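PDB 3C5M: oligogalacturonate lyase, which binds manganese in a seven-bladed beta-propeller and probably cleaves pectin-derived oligogalacturonides by beta-elimination. Local coordinates for residues Y254-K259 / D263-K268; D148-T153 / F158-H163; F95-N100 / L112-I117; S369-E372 / I377-A380. All blocks are in the same frame, centred on the assembly; numbering follows the deposited sequence.

Contact 1: Y254-K259 / D263-K268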
loop_
_atom_site.group_PDB
_atom_site.type_symbol
_atom_site.label_atom_id
_atom_site.label_comp_id
_atom_site.label_asym_id
_atom_site.label_seq_id
_atom_site.Cartn_x
_atom_site.Cartn_y
_atom_site.Cartn_z
ATOM N N TYR A 254 8.504 0.337 10.983
ATOM C CA TYR A 254 9.123 -0.647 10.105
ATOM C C TYR A 254 9.471 -1.938 10.849
ATOM O O TYR A 254 9.251 -2.057 12.051
ATOM C CB TYR A 254 10.367 -0.067 9.440
ATOM C CG TYR A 254 11.466 0.283 10.402
ATOM C CD1 TYR A 254 11.462 1.499 11.087
ATOM C CD2 TYR A 254 12.490 -0.630 10.672
ATOM C CE1 TYR A 254 12.451 1.794 12.022
ATOM C CE2 TYR A 254 13.475 -0.348 11.602
ATOM C CZ TYR A 254 13.451 0.862 12.276
ATOM O OH TYR A 254 14.414 1.113 13.226
ATOM N N VAL A 255 10.004 -2.905 10.116
ATOM C CA VAL A 255 10.377 -4.193 10.682
ATOM C C VAL A 255 11.849 -4.482 10.437
ATOM O O VAL A 255 12.353 -4.300 9.331
ATOM C CB VAL A 255 9.558 -5.327 10.045
ATOM C CG1 VAL A 255 9.990 -6.672 10.619
ATOM C CG2 VAL A 255 8.076 -5.085 10.282
ATOM N N SER A 256 12.542 -4.946 11.466
ATOM C CA SER A 256 13.953 -5.261 11.323
ATOM C C SER A 256 14.227 -6.703 11.717
ATOM O O SER A 256 13.521 -7.271 12.553
ATOM C CB SER A 256 14.801 -4.317 12.180
ATOM O OG SER A 256 14.510 -4.474 13.555
ATOM N N TYR A 257 15.252 -7.287 11.100
ATOM C CA TYR A 257 15.651 -8.666 11.369
ATOM C C TYR A 257 17.158 -8.740 11.535
ATOM O O TYR A 257 17.908 -8.274 10.683
ATOM C CB TYR A 257 15.210 -9.593 10.227
ATOM C CG TYR A 257 15.576 -11.058 10.434
ATOM C CD1 TYR A 257 16.841 -11.547 10.076
ATOM C CD2 TYR A 257 14.671 -11.948 11.021
ATOM C CE1 TYR A 257 17.194 -12.886 10.301
ATOM C CE2 TYR A 257 15.018 -13.287 11.251
ATOM C CZ TYR A 257 16.280 -13.746 10.890
ATOM O OH TYR A 257 16.630 -15.056 11.139
ATOM N N PHE A 258 17.589 -9.329 12.643
ATOM C CA PHE A 258 19.010 -9.474 12.938
ATOM C C PHE A 258 19.451 -10.910 12.653
ATOM O O PHE A 258 18.839 -11.865 13.144
ATOM C CB PHE A 258 19.266 -9.143 14.408
ATOM C CG PHE A 258 18.730 -7.801 14.834
ATOM C CD1 PHE A 258 19.506 -6.655 14.715
ATOM C CD2 PHE A 258 17.442 -7.685 15.347
ATOM C CE1 PHE A 258 19.005 -5.411 15.103
ATOM C CE2 PHE A 258 16.932 -6.447 15.737
ATOM C CZ PHE A 258 17.717 -5.311 15.614
ATOM N N LYS A 259 20.507 -11.065 11.858
ATOM C CA LYS A 259 21.013 -12.394 11.529
ATOM C C LYS A 259 21.512 -13.081 12.792
ATOM O O LYS A 259 22.475 -12.633 13.424
ATOM C CB LYS A 259 22.150 -12.313 10.501
ATOM C CG LYS A 259 23.294 -11.376 10.887
ATOM C CD LYS A 259 24.501 -11.511 9.948
ATOM C CE LYS A 259 25.391 -12.711 10.302
ATOM N NZ LYS A 259 24.698 -14.027 10.210
ATOM N N ASP A 263 14.322 -13.629 15.180
ATOM C CA ASP A 263 13.126 -12.879 15.582
ATOM C C ASP A 263 13.030 -11.499 14.954
ATOM O O ASP A 263 13.963 -10.702 15.018
ATOM C CB ASP A 263 13.050 -12.736 17.100
ATOM C CG ASP A 263 12.446 -13.952 17.757
ATOM O OD1 ASP A 263 13.088 -15.028 17.712
ATOM O OD2 ASP A 263 11.324 -13.838 18.307
ATOM N N ARG A 264 11.877 -11.230 14.359
ATOM C CA ARG A 264 11.610 -9.963 13.703
ATOM C C ARG A 264 10.905 -9.037 14.685
ATOM O O ARG A 264 9.983 -9.452 15.379
ATOM C CB ARG A 264 10.734 -10.215 12.477
ATOM C CG ARG A 264 11.336 -11.230 11.517
ATOM C CD ARG A 264 10.286 -12.195 10.988
ATOM N NE ARG A 264 9.258 -11.528 10.186
ATOM C CZ ARG A 264 9.490 -10.898 9.037
ATOM N NH1 ARG A 264 8.488 -10.324 8.382
ATOM N NH2 ARG A 264 10.719 -10.841 8.543
ATOM N N VAL A 265 11.347 -7.786 14.756
ATOM C CA VAL A 265 10.728 -6.837 15.672
ATOM C C VAL A 265 10.325 -5.530 15.000
ATOM O O VAL A 265 11.068 -4.980 14.190
ATOM C CB VAL A 265 11.661 -6.520 16.858
ATOM C CG1 VAL A 265 11.793 -7.735 17.741
ATOM C CG2 VAL A 265 13.024 -6.101 16.357
ATOM N N ILE A 266 9.135 -5.046 15.344
ATOM C CA ILE A 266 8.613 -3.808 14.789
ATOM C C ILE A 266 9.298 -2.624 15.460
ATOM O O ILE A 266 9.585 -2.657 16.653
ATOM C CB ILE A 266 7.105 -3.695 15.019
ATOM C CG1 ILE A 266 6.401 -4.935 14.468
ATOM C CG2 ILE A 266 6.575 -2.438 14.355
ATOM C CD1 ILE A 266 4.902 -4.967 14.714
ATOM N N TYR A 267 9.544 -1.574 14.689
ATOM C CA TYR A 267 10.213 -0.393 15.204
ATOM C C TYR A 267 9.494 0.875 14.798
ATOM O O TYR A 267 8.902 0.933 13.730
ATOM C CB TYR A 267 11.647 -0.342 14.671
ATOM C CG TYR A 267 12.678 -1.015 15.541
ATOM C CD1 TYR A 267 13.279 -0.330 16.597
ATOM C CD2 TYR A 267 13.056 -2.334 15.314
ATOM C CE1 TYR A 267 14.234 -0.944 17.402
ATOM C CE2 TYR A 267 14.008 -2.955 16.115
ATOM C CZ TYR A 267 14.593 -2.256 17.154
ATOM O OH TYR A 267 15.542 -2.865 17.940
ATOM N N LYS A 268 9.547 1.887 15.658
ATOM C CA LYS A 268 8.940 3.187 15.371
ATOM C C LYS A 268 10.055 4.225 15.400
ATOM O O LYS A 268 10.797 4.315 16.372
ATOM C CB LYS A 268 7.886 3.558 16.423
ATOM C CG LYS A 268 6.487 2.996 16.183
ATOM C CD LYS A 268 5.486 3.511 17.232
ATOM C CE LYS A 268 4.072 2.970 16.985
ATOM N NZ LYS A 268 3.131 3.280 18.099
#
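The carbonyl O of Y254 accepts the backbone N-H of Y267 at 2.7 Å. The CA-H of I266 also approaches this oxygen. Y254 N returns a bond to Y267 O at 2.8 Å. S256 and V265 form a second reciprocal pair. These are hydrogen-bonded pairs of an antiparallel beta hairpin, formed by the second and third strands of a propeller blade. V255 and I266 make a non-hydrogen-bonded pair between them.

The two tyrosines lie on the same face of the sheet. Y254 sets its CG between backbone N and carbonyl carbon (chi1 64°). This places its ring face against Y267 CB, a CH-pi contact 3.5 Å from CB to the Y254 ring centroid. The two ring planes are only 12° apart, yet the offset is so large that there is little stacking. On the same face V265 CG2 meets the edge of the F258 ring, 4.0 Å from F258 CE2. On the other face, R264 CG lies at the edge of the Y257 ring, 3.4 Å from Y257 CD2.

K232 joins the tyrosine pair: its NZ bonds Y254 OH and makes a cation-pi contact with Y267. The hairpin thus combines backbone pairing with an aromatic face, and the lysine charge would probably polarise both tyrosines.

Contact 2: D148-T153 / F158-H163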
loop_
_atom_site.group_PDB
_atom_site.type_symbol
_atom_site.label_atom_id
_atom_site.label_comp_id
_atom_site.label_asym_id
_atom_site.label_seq_id
_atom_site.Cartn_x
_atom_site.Cartn_y
_atom_site.Cartn_z
ATOM N N ASP A 148 18.221 3.842 -18.639
ATOM C CA ASP A 148 18.704 3.005 -17.547
ATOM C C ASP A 148 17.717 1.920 -17.134
ATOM O O ASP A 148 18.055 1.041 -16.343
ATOM C CB ASP A 148 19.016 3.870 -16.322
ATOM C CG ASP A 148 20.190 4.809 -16.545
ATOM O OD1 ASP A 148 20.483 5.150 -17.716
ATOM O OD2 ASP A 148 20.808 5.222 -15.536
ATOM N N TRP A 149 16.503 1.973 -17.666
ATOM C CA TRP A 149 15.480 1.006 -17.302
ATOM C C TRP A 149 15.747 -0.393 -17.835
ATOM O O TRP A 149 16.215 -0.561 -18.957
ATOM C CB TRP A 149 14.113 1.479 -17.793
ATOM C CG TRP A 149 12.983 0.681 -17.210
ATOM C CD1 TRP A 149 12.489 0.767 -15.938
ATOM C CD2 TRP A 149 12.246 -0.369 -17.853
ATOM N NE1 TRP A 149 11.495 -0.165 -15.747
ATOM C CE2 TRP A 149 11.327 -0.876 -16.906
ATOM C CE3 TRP A 149 12.277 -0.934 -19.136
ATOM C CZ2 TRP A 149 10.445 -1.920 -17.204
ATOM C CZ3 TRP A 149 11.399 -1.973 -19.431
ATOM C CH2 TRP A 149 10.498 -2.454 -18.468
ATOM N N GLN A 150 15.445 -1.395 -17.019
ATOM C CA GLN A 150 15.621 -2.792 -17.400
ATOM C C GLN A 150 14.453 -3.602 -16.851
ATOM O O GLN A 150 14.077 -3.463 -15.690
ATOM C CB GLN A 150 16.925 -3.356 -16.837
ATOM C CG GLN A 150 18.190 -2.673 -17.323
ATOM C CD GLN A 150 19.449 -3.403 -16.871
ATOM O OE1 GLN A 150 19.663 -3.623 -15.676
ATOM N NE2 GLN A 150 20.289 -3.780 -17.830
ATOM N N PRO A 151 13.868 -4.469 -17.682
ATOM C CA PRO A 151 12.736 -5.294 -17.253
ATOM C C PRO A 151 13.137 -6.312 -16.189
ATOM O O PRO A 151 13.874 -7.254 -16.468
ATOM C CB PRO A 151 12.288 -5.953 -18.553
ATOM C CG PRO A 151 13.584 -6.126 -19.288
ATOM C CD PRO A 151 14.256 -4.787 -19.067
ATOM N N LEU A 152 12.654 -6.111 -14.969
ATOM C CA LEU A 152 12.960 -7.010 -13.861
ATOM C C LEU A 152 12.152 -8.299 -13.994
ATOM O O LEU A 152 11.108 -8.453 -13.362
ATOM C CB LEU A 152 12.623 -6.333 -12.531
ATOM C CG LEU A 152 13.295 -4.993 -12.234
ATOM C CD1 LEU A 152 12.673 -4.365 -10.998
ATOM C CD2 LEU A 152 14.779 -5.204 -12.043
ATOM N N THR A 153 12.645 -9.218 -14.817
ATOM C CA THR A 153 11.987 -10.503 -15.053
ATOM C C THR A 153 12.176 -11.489 -13.888
ATOM O O THR A 153 11.204 -11.979 -13.301
ATOM C CB THR A 153 12.522 -11.154 -16.359
ATOM O OG1 THR A 153 12.152 -10.344 -17.483
ATOM C CG2 THR A 153 11.961 -12.557 -16.540
ATOM N N PHE A 158 17.025 -8.772 -10.945
ATOM C CA PHE A 158 16.778 -7.840 -9.850
ATOM C C PHE A 158 18.089 -7.258 -9.342
ATOM O O PHE A 158 18.303 -6.048 -9.407
ATOM C CB PHE A 158 16.073 -8.546 -8.699
ATOM C CG PHE A 158 15.782 -7.654 -7.540
ATOM C CD1 PHE A 158 14.792 -6.680 -7.631
ATOM C CD2 PHE A 158 16.492 -7.789 -6.348
ATOM C CE1 PHE A 158 14.507 -5.849 -6.548
ATOM C CE2 PHE A 158 16.218 -6.964 -5.256
ATOM C CZ PHE A 158 15.222 -5.993 -5.356
ATOM N N ALA A 159 18.962 -8.126 -8.837
ATOM C CA ALA A 159 20.256 -7.696 -8.326
ATOM C C ALA A 159 21.039 -7.027 -9.449
ATOM O O ALA A 159 21.734 -6.040 -9.227
ATOM C CB ALA A 159 21.024 -8.881 -7.776
ATOM N N GLU A 160 20.910 -7.565 -10.657
ATOM C CA GLU A 160 21.587 -7.026 -11.832
ATOM C C GLU A 160 21.289 -5.540 -12.012
ATOM O O GLU A 160 22.199 -4.726 -12.170
ATOM C CB GLU A 160 21.147 -7.812 -13.077
ATOM C CG GLU A 160 21.034 -6.997 -14.372
ATOM C CD GLU A 160 22.367 -6.444 -14.856
ATOM O OE1 GLU A 160 22.376 -5.723 -15.880
ATOM O OE2 GLU A 160 23.402 -6.730 -14.217
ATOM N N PHE A 161 20.007 -5.194 -11.990
ATOM C CA PHE A 161 19.578 -3.811 -12.153
ATOM C C PHE A 161 20.127 -2.924 -11.041
ATOM O O PHE A 161 20.504 -1.780 -11.275
ATOM C CB PHE A 161 18.058 -3.729 -12.140
ATOM C CG PHE A 161 17.538 -2.351 -12.359
ATOM C CD1 PHE A 161 17.661 -1.743 -13.608
ATOM C CD2 PHE A 161 16.933 -1.649 -11.321
ATOM C CE1 PHE A 161 17.182 -0.442 -13.826
ATOM C CE2 PHE A 161 16.450 -0.351 -11.524
ATOM C CZ PHE A 161 16.573 0.257 -12.782
ATOM N N TYR A 162 20.166 -3.460 -9.828
ATOM C CA TYR A 162 20.660 -2.706 -8.687
ATOM C C TYR A 162 22.089 -2.240 -8.885
ATOM O O TYR A 162 22.433 -1.110 -8.545
ATOM C CB TYR A 162 20.580 -3.554 -7.423
ATOM C CG TYR A 162 21.336 -2.974 -6.258
ATOM C CD1 TYR A 162 22.651 -3.348 -5.995
ATOM C CD2 TYR A 162 20.730 -2.054 -5.407
ATOM C CE1 TYR A 162 23.340 -2.820 -4.902
ATOM C CE2 TYR A 162 21.409 -1.520 -4.317
ATOM C CZ TYR A 162 22.710 -1.908 -4.068
ATOM O OH TYR A 162 23.360 -1.390 -2.972
ATOM N N HIS A 163 22.913 -3.125 -9.433
ATOM C CA HIS A 163 24.314 -2.822 -9.670
ATOM C C HIS A 163 24.523 -1.870 -10.843
ATOM O O HIS A 163 25.540 -1.178 -10.910
ATOM C CB HIS A 163 25.102 -4.115 -9.907
ATOM C CG HIS A 163 25.247 -4.968 -8.685
ATOM N ND1 HIS A 163 25.806 -4.499 -7.514
ATOM C CD2 HIS A 163 24.910 -6.258 -8.450
ATOM C CE1 HIS A 163 25.805 -5.464 -6.611
ATOM N NE2 HIS A 163 25.267 -6.542 -7.153
#
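F161 holds CG opposite its backbone N (chi1 -178°), which carries the ring from the helix to segment 148-153. Q150 holds CG opposite its own carbonyl carbon (chi1 -62°) and then runs extended, so its amide passes the near edge of that ring and arrives at E160. Two oxygens lie at the F161 ring edge, in its plane. D148 O is 3.0 Å from F161 CE1, and Q150 OE1 is 3.4 Å from F161 CD1. Q150 CB also touches the ring, 3.7 Å from F161 CD1.

This loop leaves the second strand of a propeller blade, 138-145, and leads into helix 155-163. The chain then returns to the blade at strand 168-174. The contact therefore folds the loop after strand 138-145 back onto the helix that follows it. L152, at the centre of an inverse gamma turn, points its side chain to the helix. Its CD2 packs 3.6 Å from F161 CB and also reaches F158 CA.

Q150 and E160 run roughly perpendicular, with amide and carboxylate planes 46° apart. Q150 NE2 gives E160 OE1 only a weak hydrogen bond, 3.5 Å long. W189 meets the F161 ring edge-to-face and also touches F158 and L152. D148 OD2 accepts a hydrogen bond from T167 N, beyond the far end of the helix.

Contact 3: F95-N100 / L112-I117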
loop_
_atom_site.group_PDB
_atom_site.type_symbol
_atom_site.label_atom_id
_atom_site.label_comp_id
_atom_site.label_asym_id
_atom_site.label_seq_id
_atom_site.Cartn_x
_atom_site.Cartn_y
_atom_site.Cartn_z
ATOM N N PHE A 95 -10.787 10.672 -6.621
ATOM C CA PHE A 95 -9.743 9.681 -6.353
ATOM C C PHE A 95 -8.738 9.811 -7.486
ATOM O O PHE A 95 -9.062 10.364 -8.532
ATOM C CB PHE A 95 -10.322 8.245 -6.236
ATOM C CG PHE A 95 -10.348 7.464 -7.525
ATOM C CD1 PHE A 95 -11.355 7.674 -8.467
ATOM C CD2 PHE A 95 -9.362 6.510 -7.795
ATOM C CE1 PHE A 95 -11.389 6.945 -9.657
ATOM C CE2 PHE A 95 -9.383 5.774 -8.987
ATOM C CZ PHE A 95 -10.401 5.992 -9.922
ATOM N N PHE A 96 -7.517 9.342 -7.260
ATOM C CA PHE A 96 -6.464 9.431 -8.266
ATOM C C PHE A 96 -5.945 8.055 -8.642
ATOM O O PHE A 96 -5.910 7.142 -7.808
ATOM C CB PHE A 96 -5.264 10.239 -7.745
ATOM C CG PHE A 96 -5.568 11.674 -7.435
ATOM C CD1 PHE A 96 -6.383 12.017 -6.358
ATOM C CD2 PHE A 96 -5.008 12.691 -8.203
ATOM C CE1 PHE A 96 -6.635 13.357 -6.047
ATOM C CE2 PHE A 96 -5.252 14.034 -7.902
ATOM C CZ PHE A 96 -6.068 14.371 -6.820
ATOM N N TYR A 97 -5.528 7.908 -9.895
ATOM C CA TYR A 97 -4.962 6.651 -10.351
ATOM C C TYR A 97 -4.143 6.890 -11.604
ATOM O O TYR A 97 -4.276 7.926 -12.235
ATOM C CB TYR A 97 -6.060 5.634 -10.644
ATOM C CG TYR A 97 -6.732 5.816 -11.979
ATOM C CD1 TYR A 97 -7.657 6.844 -12.175
ATOM C CD2 TYR A 97 -6.461 4.944 -13.047
ATOM C CE1 TYR A 97 -8.308 7.007 -13.404
ATOM C CE2 TYR A 97 -7.099 5.093 -14.281
ATOM C CZ TYR A 97 -8.021 6.126 -14.452
ATOM O OH TYR A 97 -8.647 6.291 -15.667
ATOM N N VAL A 98 -3.294 5.928 -11.952
ATOM C CA VAL A 98 -2.456 6.040 -13.129
ATOM C C VAL A 98 -2.937 5.103 -14.230
ATOM O O VAL A 98 -3.190 3.917 -13.995
ATOM C CB VAL A 98 -0.997 5.697 -12.808
ATOM C CG1 VAL A 98 -0.160 5.740 -14.075
ATOM C CG2 VAL A 98 -0.459 6.667 -11.776
ATOM N N LYS A 99 -3.052 5.639 -15.440
ATOM C CA LYS A 99 -3.509 4.844 -16.567
ATOM C C LYS A 99 -2.418 4.754 -17.622
ATOM O O LYS A 99 -1.762 5.747 -17.933
ATOM C CB LYS A 99 -4.782 5.460 -17.181
ATOM C CG LYS A 99 -5.502 4.518 -18.153
ATOM C CD LYS A 99 -6.621 5.199 -18.914
ATOM C CE LYS A 99 -7.901 4.384 -18.896
ATOM N NZ LYS A 99 -8.466 4.298 -17.514
ATOM N N ASN A 100 -2.237 3.555 -18.167
ATOM C CA ASN A 100 -1.246 3.291 -19.212
ATOM C C ASN A 100 0.147 3.645 -18.795
ATOM O O ASN A 100 1.011 3.849 -19.641
ATOM C CB ASN A 100 -1.623 4.046 -20.477
ATOM C CG ASN A 100 -2.982 3.633 -20.989
ATOM O OD1 ASN A 100 -3.839 4.471 -21.264
ATOM N ND2 ASN A 100 -3.189 2.328 -21.116
ATOM N N LEU A 112 -17.864 11.847 -12.354
ATOM C CA LEU A 112 -17.059 10.805 -12.977
ATOM C C LEU A 112 -16.181 11.384 -14.062
ATOM O O LEU A 112 -15.596 10.649 -14.856
ATOM C CB LEU A 112 -17.930 9.692 -13.552
ATOM C CG LEU A 112 -18.553 8.779 -12.488
ATOM C CD1 LEU A 112 -19.393 7.708 -13.173
ATOM C CD2 LEU A 112 -17.457 8.129 -11.653
ATOM N N GLU A 113 -16.080 12.709 -14.084
ATOM C CA GLU A 113 -15.242 13.397 -15.056
ATOM C C GLU A 113 -13.782 13.109 -14.707
ATOM O O GLU A 113 -13.436 13.011 -13.527
ATOM C CB GLU A 113 -15.501 14.907 -14.995
ATOM C CG GLU A 113 -14.379 15.735 -15.610
ATOM C CD GLU A 113 -14.432 17.209 -15.226
ATOM O OE1 GLU A 113 -14.457 17.506 -14.013
ATOM O OE2 GLU A 113 -14.440 18.072 -16.132
ATOM N N GLU A 114 -12.933 12.975 -15.726
ATOM C CA GLU A 114 -11.506 12.710 -15.518
ATOM C C GLU A 114 -10.608 13.872 -15.984
ATOM O O GLU A 114 -10.921 14.564 -16.951
ATOM C CB GLU A 114 -11.099 11.395 -16.229
ATOM C CG GLU A 114 -11.520 10.110 -15.459
ATOM C CD GLU A 114 -10.988 8.787 -16.051
ATOM O OE1 GLU A 114 -9.743 8.554 -16.081
ATOM O OE2 GLU A 114 -11.830 7.965 -16.481
ATOM N N GLN A 115 -9.503 14.085 -15.276
ATOM C CA GLN A 115 -8.541 15.132 -15.613
ATOM C C GLN A 115 -7.122 14.578 -15.553
ATOM O O GLN A 115 -6.705 14.045 -14.523
ATOM C CB GLN A 115 -8.612 16.283 -14.620
ATOM C CG GLN A 115 -9.949 16.953 -14.503
ATOM C CD GLN A 115 -9.964 18.057 -13.432
ATOM O OE1 GLN A 115 -11.035 18.559 -13.050
ATOM N NE2 GLN A 115 -8.778 18.433 -12.946
ATOM N N VAL A 116 -6.362 14.703 -16.631
ATOM C CA VAL A 116 -4.996 14.207 -16.583
ATOM C C VAL A 116 -4.159 15.322 -15.945
ATOM O O VAL A 116 -3.995 16.399 -16.507
ATOM C CB VAL A 116 -4.505 13.830 -17.994
ATOM C CG1 VAL A 116 -5.174 14.713 -19.026
ATOM C CG2 VAL A 116 -2.991 13.939 -18.061
ATOM N N ILE A 117 -3.660 15.063 -14.744
ATOM C CA ILE A 117 -2.899 16.057 -14.017
ATOM C C ILE A 117 -1.400 16.025 -14.307
ATOM O O ILE A 117 -0.692 16.974 -13.976
ATOM C CB ILE A 117 -3.117 15.900 -12.514
ATOM C CG1 ILE A 117 -2.677 14.503 -12.108
ATOM C CG2 ILE A 117 -4.586 16.093 -12.165
ATOM C CD1 ILE A 117 -2.744 14.252 -10.620
#
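F96 meets I117 at the edge of its ring. The methyl CD1 of I117 lies in the ring plane, 3.7 Å from F96 CD2, and equally near CE2. I117 sets CG1 between backbone N and carbonyl carbon (chi1 59°), and the extended branch then runs on to the phenylalanine.

The other face of the sheet carries a polar link. Y97 OH donates a hydrogen bond to E114 OE1, with 2.5 Å between the oxygens. The carboxylate is met on its syn side, and the hydroxyl lies 30° out of the carboxylate plane. K99 NZ donates in turn to Y97 OH at 2.7 Å. The hydroxyl thus relays between ammonium and carboxylate, whose opposite charges would probably favour this chain of bonds. Both ends have further partners: K99 NZ makes a salt bridge with D81, and E114 OE2 makes one with K3.

Strands 94-99 and 114-119 are the second and fourth of a four-stranded propeller blade, and strand 103-108 runs between them. The contacts therefore span this middle strand on both of its faces. Y97 and E114 both touch M105, while I117 touches L104. Beyond the blade, F96 and I117 pack on L139 of strand 138-145 in the next blade, and Y97 meets Y62 of strand 61-66 in the preceding one.

Contact 4: S369-E372 / I377-A380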
loop_
_atom_site.group_PDB
_atom_site.type_symbol
_atom_site.label_atom_id
_atom_site.label_comp_id
_atom_site.label_asym_id
_atom_site.label_seq_id
_atom_site.Cartn_x
_atom_site.Cartn_y
_atom_site.Cartn_z
ATOM N N SER A 369 -8.619 -12.014 -0.868
ATOM C CA SER A 369 -8.317 -13.440 -0.764
ATOM C C SER A 369 -8.938 -14.221 -1.905
ATOM O O SER A 369 -9.965 -13.823 -2.446
ATOM C CB SER A 369 -8.799 -14.038 0.550
ATOM O OG SER A 369 -8.331 -15.379 0.620
ATOM N N ASP A 370 -8.317 -15.327 -2.289
ATOM C CA ASP A 370 -8.888 -16.130 -3.362
ATOM C C ASP A 370 -9.199 -17.540 -2.890
ATOM O O ASP A 370 -9.251 -18.469 -3.690
ATOM C CB ASP A 370 -7.935 -16.196 -4.557
ATOM C CG ASP A 370 -6.618 -16.887 -4.232
ATOM O OD1 ASP A 370 -5.811 -17.098 -5.183
ATOM O OD2 ASP A 370 -6.386 -17.211 -3.045
ATOM N N PHE A 371 -9.434 -17.702 -1.595
ATOM C CA PHE A 371 -9.696 -19.030 -1.072
ATOM C C PHE A 371 -10.988 -19.633 -1.601
ATOM O O PHE A 371 -11.099 -20.857 -1.705
ATOM C CB PHE A 371 -9.672 -19.001 0.451
ATOM C CG PHE A 371 -10.937 -18.543 1.072
ATOM C CD1 PHE A 371 -11.923 -19.457 1.404
ATOM C CD2 PHE A 371 -11.140 -17.206 1.355
ATOM C CE1 PHE A 371 -13.106 -19.047 2.022
ATOM C CE2 PHE A 371 -12.319 -16.776 1.972
ATOM C CZ PHE A 371 -13.303 -17.704 2.306
ATOM N N GLU A 372 -11.952 -18.783 -1.960
ATOM C CA GLU A 372 -13.206 -19.283 -2.502
ATOM C C GLU A 372 -13.058 -19.517 -3.997
ATOM O O GLU A 372 -14.046 -19.678 -4.712
ATOM C CB GLU A 372 -14.352 -18.309 -2.254
ATOM C CG GLU A 372 -14.703 -18.087 -0.809
ATOM C CD GLU A 372 -16.135 -17.605 -0.642
ATOM O OE1 GLU A 372 -17.063 -18.363 -1.014
ATOM O OE2 GLU A 372 -16.338 -16.470 -0.146
ATOM N N ILE A 377 -12.914 -9.568 -2.236
ATOM C CA ILE A 377 -12.715 -8.654 -1.118
ATOM C C ILE A 377 -13.565 -8.994 0.099
ATOM O O ILE A 377 -14.777 -9.190 -0.014
ATOM C CB ILE A 377 -13.027 -7.202 -1.562
ATOM C CG1 ILE A 377 -12.229 -6.867 -2.820
ATOM C CG2 ILE A 377 -12.639 -6.216 -0.485
ATOM C CD1 ILE A 377 -12.574 -5.528 -3.398
ATOM N N TYR A 378 -12.927 -9.050 1.266
ATOM C CA TYR A 378 -13.620 -9.365 2.518
ATOM C C TYR A 378 -13.350 -8.298 3.555
ATOM O O TYR A 378 -12.398 -7.537 3.440
ATOM C CB TYR A 378 -13.130 -10.700 3.093
ATOM C CG TYR A 378 -13.275 -11.893 2.175
ATOM C CD1 TYR A 378 -12.361 -12.128 1.154
ATOM C CD2 TYR A 378 -14.350 -12.769 2.310
ATOM C CE1 TYR A 378 -12.513 -13.201 0.283
ATOM C CE2 TYR A 378 -14.511 -13.850 1.445
ATOM C CZ TYR A 378 -13.590 -14.058 0.429
ATOM O OH TYR A 378 -13.756 -15.109 -0.452
ATOM N N ILE A 379 -14.198 -8.242 4.567
ATOM C CA ILE A 379 -14.011 -7.317 5.667
ATOM C C ILE A 379 -14.259 -8.150 6.914
ATOM O O ILE A 379 -15.372 -8.617 7.148
ATOM C CB ILE A 379 -15.015 -6.145 5.644
ATOM C CG1 ILE A 379 -14.599 -5.115 4.601
ATOM C CG2 ILE A 379 -15.071 -5.482 7.009
ATOM C CD1 ILE A 379 -15.624 -4.069 4.347
ATOM N N ALA A 380 -13.215 -8.351 7.707
ATOM C CA ALA A 380 -13.343 -9.131 8.924
ATOM C C ALA A 380 -13.649 -8.210 10.099
ATOM O O ALA A 380 -12.970 -7.206 10.300
ATOM C CB ALA A 380 -12.056 -9.902 9.187
#
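The Y378 ring has two oxygens at its edge, both in its plane: S369 O, 3.8 Å from Y378 CE1, and OE2 of E372. The F371 ring meets Y378 at an oblique angle of 31°, with centroids 5.3 Å apart. It has E372 CG over one face, while S369 OG lies in plane at its edge.

These residues belong to the turn and second strand of a beta hairpin, strands 364-369 and 376-381. Strand 376-381 also pairs with strand 22-25 from the N-terminal part of the chain. The first and last parts of the sequence are thus joined in one blade, the closure that seals the ring of many beta-propellers.

Y378 points from its strand toward the turn. Its CG lies opposite the carbonyl carbon (chi1 -57°). The ring runs alongside S369, and its hydroxyl end meets both F371 CE2 and the E372 side chain. The apolar part of the contact is F371 CE2 against Y378 CZ, at 3.4 Å. S369 CB packs nearby on Y378 CE1. The serine hydroxyl bonds H338 O, and F371 N gives it a weak bond as well. S369 is not a ligand; its side chain is about 9 Å from that of H353, a manganese ligand, and about 13 Å from the ion.

E372 runs extended beyond CG and brings its carboxylate to the tyrosine. R25 makes a long, weak ion pair with the same carboxylate oxygen. Y378 OH donates to E372 OE2 at 2.9 Å, reaching the oxygen on its anti side, 18° out of the carboxylate plane.

Overall arrangement
From the N terminus the contacts follow in the order 3, 2, 1, 4. Each closes before the next opens, so none nest or cross. Contact 3 spans a blade from its second to its fourth strand. Contact 2 belongs to the next blade and folds the connection before strand 168-174 onto its helix. Contact 1 closes a short hairpin in a later blade. It lies on the opposite side of the chain's centre from contact 3, with centres about 37 Å apart. Contact 4 closes the turn of the last hairpin, in the blade completed by N-terminal strands. No two contacts touch; the nearest atoms of contacts 2 and 3 are about 11 Å apart.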